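Local structure of haloalkane dehalogenase (Mycobacterium rhodesiae, 4MJ3) at residues H53-W58 / R210-L215; Y96-H101 / Q122-L127. The protein probably hydrolyses carbon–halogen bonds in haloalkanes, releasing an alcohol and a halide ion, as an alpha/beta-hydrolase-fold enzyme. One frame throughout, in Å; residues are numbered along the deposited sequence.

Contacts 1 and 2 lie about 8 Å apart, centre to centre, and each has one segment following a strand of the central sheet of the alpha/beta hydrolase fold: 53-58 after 48-52 and 122-127 after its neighbour 117-121. Both segments of contact 2 fall between those of contact 1 in sequence. The two touch directly. The amide of Glu55 hydrogen-bonds Asp123, and the Phe212 ring stacks with both Trp124 and His101. Contact 1 probably joins the main domain to the helical cap that this family inserts after strand 140-145, whereas contact 2 joins two main-domain helices at the probable active site, whose likely nucleophile Asp123 lies in 122-127.

Contact 1: H53-W58 / R210-L215; sequences HGEPSW and RQFPML
Glu55 carries the meeting of 53-58 with 210-215, laying its carboxylate against Phe212 and Pro213. Ahead of it, His53 stands with its ring packed against Trp58 CA and gives ND1 to Gly54 O at 2.8 Å, almost within the ring plane and on a lone pair of the carbonyl. Its NE2 bonds Leu81 N, so both ring nitrogens are engaged and the imidazole cannot easily turn. Gly54 O also receives Ser57 N at 3.0 Å, which closes the loop into a tight turn.

The CG of Glu55 is anti to the backbone N (chi1 165°), and a bend at chi2 then brings the carboxylate alongside Phe212. Glu55 OE1 reaches the rim of the ring, 3.5 Å from Phe212 CD2, with the two planes nearly perpendicular at 81°; an oxygen placed there faces the slightly positive C-H edge instead of the pi cloud. Glu55 OE2 rests against the pyrrolidine, 3.6 Å from Pro213 CD, while Glu55 CB packs 3.9 Å from Phe212 CD2. This is the His-Gly-Glu-Pro loop after strand 48-52, which in haloalkane dehalogenases supplies part of the oxyanion hole; in keeping with that, Glu55 N hydrogen-bonds Asp123 OD1. Trp164 of helix 159-170 touches both Glu55 and Pro213.

A cis peptide leads into Pro56 and reverses the chain toward Ser57. Trp58 has its indole NE1 bonded to Ala195 O and its ring against Phe17.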
# COMPACT_ATOMS: atom_id res chain seq x y z
N HIS A 53 -0.45 -0.82 2.25
CA HIS A 53 0.89 -1.31 1.97
C HIS A 53 0.93 -1.81 0.54
O HIS A 53 -0.10 -1.96 -0.12
CB HIS A 53 1.21 -2.48 2.90
CG HIS A 53 0.55 -3.75 2.49
ND1 HIS A 53 1.10 -4.61 1.57
CD2 HIS A 53 -0.67 -4.27 2.79
CE1 HIS A 53 0.28 -5.62 1.35
NE2 HIS A 53 -0.79 -5.44 2.09
N GLY A 54 2.14 -2.06 0.06
CA GLY A 54 2.34 -2.60 -1.27
C GLY A 54 3.17 -3.87 -1.28
O GLY A 54 3.10 -4.71 -0.39
N GLU A 55 3.98 -3.97 -2.32
CA GLU A 55 4.78 -5.15 -2.61
C GLU A 55 6.10 -5.12 -1.83
O GLU A 55 6.75 -4.08 -1.74
CB GLU A 55 5.06 -5.11 -4.13
CG GLU A 55 6.17 -6.02 -4.63
CD GLU A 55 5.80 -7.49 -4.75
OE1 GLU A 55 4.76 -7.89 -4.21
OE2 GLU A 55 6.55 -8.23 -5.44
N PRO A 56 6.56 -6.28 -1.30
CA PRO A 56 5.88 -7.53 -0.98
C PRO A 56 5.65 -7.51 0.54
O PRO A 56 6.08 -8.40 1.26
CB PRO A 56 6.94 -8.57 -1.30
CG PRO A 56 8.23 -7.89 -0.98
CD PRO A 56 8.00 -6.38 -0.99
N SER A 57 5.04 -6.44 1.02
CA SER A 57 4.90 -6.22 2.46
C SER A 57 3.49 -6.60 2.92
O SER A 57 2.79 -7.36 2.23
CB SER A 57 5.25 -4.78 2.79
OG SER A 57 4.31 -3.88 2.23
N TRP A 58 3.13 -6.18 4.13
CA TRP A 58 1.76 -6.27 4.61
C TRP A 58 1.58 -5.25 5.71
O TRP A 58 2.46 -4.39 5.89
CB TRP A 58 1.40 -7.70 5.05
CG TRP A 58 2.17 -8.35 6.16
CD1 TRP A 58 3.46 -8.81 6.11
CD2 TRP A 58 1.67 -8.72 7.47
NE1 TRP A 58 3.79 -9.41 7.33
CE2 TRP A 58 2.71 -9.35 8.16
CE3 TRP A 58 0.42 -8.58 8.10
CZ2 TRP A 58 2.55 -9.86 9.45
CZ3 TRP A 58 0.27 -9.05 9.40
CH2 TRP A 58 1.31 -9.71 10.04
N ARG A 210 5.04 -12.57 -6.70
CA ARG A 210 5.77 -12.68 -7.97
C ARG A 210 5.12 -11.87 -9.09
O ARG A 210 5.81 -11.34 -9.93
CB ARG A 210 5.86 -14.14 -8.41
CG ARG A 210 6.82 -14.95 -7.58
CD ARG A 210 8.27 -14.67 -7.94
NE ARG A 210 9.14 -15.69 -7.36
CZ ARG A 210 10.45 -15.81 -7.56
NH1 ARG A 210 11.11 -14.96 -8.33
NH2 ARG A 210 11.10 -16.82 -7.01
N GLN A 211 3.80 -11.80 -9.10
CA GLN A 211 3.09 -11.16 -10.20
C GLN A 211 3.11 -9.63 -10.10
O GLN A 211 3.08 -8.96 -11.15
CB GLN A 211 1.67 -11.71 -10.35
CG GLN A 211 0.92 -11.26 -11.62
CD GLN A 211 1.57 -11.69 -12.93
OE1 GLN A 211 2.57 -12.42 -12.96
NE2 GLN A 211 1.02 -11.22 -14.03
N PHE A 212 3.14 -9.07 -8.90
CA PHE A 212 2.95 -7.62 -8.76
C PHE A 212 3.83 -6.77 -9.67
O PHE A 212 3.33 -5.87 -10.35
CB PHE A 212 3.13 -7.11 -7.32
CG PHE A 212 1.85 -6.59 -6.70
CD1 PHE A 212 0.88 -5.95 -7.47
CD2 PHE A 212 1.67 -6.66 -5.34
CE1 PHE A 212 -0.27 -5.48 -6.90
CE2 PHE A 212 0.50 -6.22 -4.76
CZ PHE A 212 -0.46 -5.59 -5.54
N PRO A 213 5.13 -7.06 -9.72
CA PRO A 213 5.99 -6.20 -10.55
C PRO A 213 5.66 -6.25 -12.05
O PRO A 213 5.98 -5.30 -12.78
CB PRO A 213 7.39 -6.75 -10.27
CG PRO A 213 7.27 -7.35 -8.92
CD PRO A 213 5.93 -8.02 -8.95
N MSE A 214 5.04 -7.34 -12.51
CA MSE A 214 4.61 -7.45 -13.92
C MSE A 214 3.33 -6.69 -14.18
O MSE A 214 2.97 -6.48 -15.34
CB MSE A 214 4.42 -8.91 -14.34
CG MSE A 214 5.66 -9.77 -14.11
SE MSE A 214 7.32 -8.95 -14.83
CE MSE A 214 6.81 -8.90 -16.74
N LEU A 215 2.63 -6.25 -13.14
CA LEU A 215 1.38 -5.50 -13.28
C LEU A 215 1.59 -4.00 -13.37
O LEU A 215 0.64 -3.26 -13.60
CB LEU A 215 0.43 -5.82 -12.11
CG LEU A 215 0.02 -7.29 -11.97
CD1 LEU A 215 -0.91 -7.45 -10.79
CD2 LEU A 215 -0.64 -7.82 -13.24

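Contact 2: Y96-H101 / Q122-L127; sequences YTYQAH and QDWGGL
Tyr98 meets both Trp124 and Leu127, using its ring face for the first and its hydroxyl for the second. The aromatic pair is edge-to-face: the six-membered ring of Trp124 directs its outer edge at the tyrosine, with centroids 4.8 Å apart and planes inclined by 66°. CZ3 of Trp124 sits over the middle of the phenol ring, and Trp124 CH2 approaches Tyr98 CD2 to 3.6 Å, so the indole edge runs from the centre of the tyrosine face out over its CD2-CE2 side. With its CG anti to the backbone N (chi1 -156°), Tyr98 swings its ring across toward helix 124-135.

Polar contact comes through Tyr98 OH, which donates to Leu127 O at a short 2.6 Å. The hydroxyl stands well above the carbonyl plane, with a C=O...O angle of 109°, and not on a lone pair. This bond gives a buried phenol a partner and ties the first turn of one helix to the first turn of the other.

Apolar packing completes the set: Leu127 CB lies 4.0 Å from Tyr98 CZ, and Leu127 CD2 covers a face of the Trp124 indole toward its rim.

Thr97 OG1 accepts Ala100 N at 2.9 Å as the N-cap of helix 98-112. Asp123 OD1 takes Trp124 N at 2.6 Å and also Glu55 N, two backbone amides on one carboxylate oxygen, consistent with the family's oxyanion hole. Asp123 turns with positive phi at the nucleophile elbow, where the family places its nucleophile, and its OD2 bonds His280 NE2.

Helix 124-135 follows strand 117-121 and leads to strand 140-145; helix 98-112 precedes strand 117-121, and the Tyr98–Trp124 pair lies between the amino-terminal ends of the two helices, with Phe212 stacked on Trp124 and His101.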
# COMPACT_ATOMS: atom_id res chain seq x y z
N TYR A 96 -4.05 -12.57 -10.42
CA TYR A 96 -3.73 -11.23 -9.94
C TYR A 96 -3.61 -10.29 -11.13
O TYR A 96 -2.79 -10.49 -12.05
CB TYR A 96 -2.43 -11.22 -9.16
CG TYR A 96 -2.42 -12.09 -7.93
CD1 TYR A 96 -2.07 -13.43 -8.03
CD2 TYR A 96 -2.78 -11.59 -6.70
CE1 TYR A 96 -2.06 -14.26 -6.90
CE2 TYR A 96 -2.75 -12.40 -5.56
CZ TYR A 96 -2.40 -13.73 -5.67
OH TYR A 96 -2.34 -14.54 -4.59
N THR A 97 -4.44 -9.25 -11.11
CA THR A 97 -4.40 -8.17 -12.11
C THR A 97 -4.62 -6.87 -11.37
O THR A 97 -5.06 -6.85 -10.21
CB THR A 97 -5.50 -8.29 -13.18
OG1 THR A 97 -6.78 -8.08 -12.58
CG2 THR A 97 -5.48 -9.65 -13.90
N TYR A 98 -4.28 -5.77 -12.03
CA TYR A 98 -4.45 -4.44 -11.43
C TYR A 98 -5.94 -4.25 -11.11
O TYR A 98 -6.31 -3.89 -9.97
CB TYR A 98 -3.94 -3.39 -12.39
CG TYR A 98 -3.50 -2.05 -11.84
CD1 TYR A 98 -4.22 -1.39 -10.84
CD2 TYR A 98 -2.35 -1.44 -12.32
CE1 TYR A 98 -3.82 -0.14 -10.38
CE2 TYR A 98 -1.95 -0.20 -11.87
CZ TYR A 98 -2.69 0.44 -10.91
OH TYR A 98 -2.26 1.71 -10.48
N GLN A 99 -6.80 -4.60 -12.07
CA GLN A 99 -8.25 -4.51 -11.90
C GLN A 99 -8.74 -5.32 -10.71
O GLN A 99 -9.55 -4.83 -9.91
CB GLN A 99 -9.00 -4.99 -13.15
CG GLN A 99 -10.50 -4.80 -13.09
CD GLN A 99 -10.90 -3.35 -13.06
OE1 GLN A 99 -10.63 -2.61 -14.01
NE2 GLN A 99 -11.49 -2.91 -11.96
N ALA A 100 -8.23 -6.55 -10.56
CA ALA A 100 -8.68 -7.42 -9.50
C ALA A 100 -8.33 -6.83 -8.13
O ALA A 100 -9.15 -6.88 -7.20
CB ALA A 100 -8.09 -8.82 -9.65
N HIS A 101 -7.11 -6.29 -8.01
CA HIS A 101 -6.68 -5.70 -6.73
C HIS A 101 -7.52 -4.48 -6.37
O HIS A 101 -7.88 -4.30 -5.20
CB HIS A 101 -5.20 -5.31 -6.78
CG HIS A 101 -4.27 -6.45 -6.50
ND1 HIS A 101 -4.21 -7.08 -5.27
CD2 HIS A 101 -3.35 -7.06 -7.27
CE1 HIS A 101 -3.28 -8.01 -5.30
NE2 HIS A 101 -2.75 -8.02 -6.50
N GLN A 122 1.64 3.89 -0.07
CA GLN A 122 3.04 3.72 -0.45
C GLN A 122 3.12 2.53 -1.41
O GLN A 122 2.35 1.57 -1.26
CB GLN A 122 3.85 3.45 0.82
CG GLN A 122 5.34 3.25 0.65
CD GLN A 122 5.78 1.78 0.62
OE1 GLN A 122 5.03 0.88 0.97
NE2 GLN A 122 7.02 1.55 0.22
N ASP A 123 4.04 2.59 -2.38
CA ASP A 123 4.27 1.47 -3.32
C ASP A 123 2.90 1.11 -3.95
O ASP A 123 2.10 2.01 -4.29
CB ASP A 123 4.93 0.30 -2.52
CG ASP A 123 5.50 -0.82 -3.39
OD1 ASP A 123 4.73 -1.70 -3.86
OD2 ASP A 123 6.74 -0.87 -3.55
N TRP A 124 2.60 -0.19 -4.09
CA TRP A 124 1.33 -0.63 -4.67
C TRP A 124 0.10 -0.20 -3.85
O TRP A 124 -1.00 -0.14 -4.40
CB TRP A 124 1.34 -2.15 -4.89
CG TRP A 124 1.79 -2.54 -6.25
CD1 TRP A 124 3.04 -2.95 -6.60
CD2 TRP A 124 1.01 -2.54 -7.46
NE1 TRP A 124 3.08 -3.25 -7.93
CE2 TRP A 124 1.85 -2.99 -8.49
CE3 TRP A 124 -0.32 -2.25 -7.75
CZ2 TRP A 124 1.40 -3.12 -9.81
CZ3 TRP A 124 -0.76 -2.37 -9.06
CH2 TRP A 124 0.11 -2.81 -10.07
N GLY A 125 0.29 0.11 -2.56
CA GLY A 125 -0.78 0.70 -1.77
C GLY A 125 -1.32 1.96 -2.44
O GLY A 125 -2.53 2.21 -2.43
N GLY A 126 -0.43 2.73 -3.05
CA GLY A 126 -0.83 3.91 -3.81
C GLY A 126 -1.23 3.64 -5.25
O GLY A 126 -2.12 4.31 -5.78
N LEU A 127 -0.58 2.71 -5.94
CA LEU A 127 -1.04 2.37 -7.30
C LEU A 127 -2.51 1.95 -7.24
O LEU A 127 -3.29 2.30 -8.12
CB LEU A 127 -0.21 1.28 -7.94
CG LEU A 127 1.06 1.75 -8.66
CD1 LEU A 127 2.15 2.11 -7.67
CD2 LEU A 127 1.55 0.69 -9.61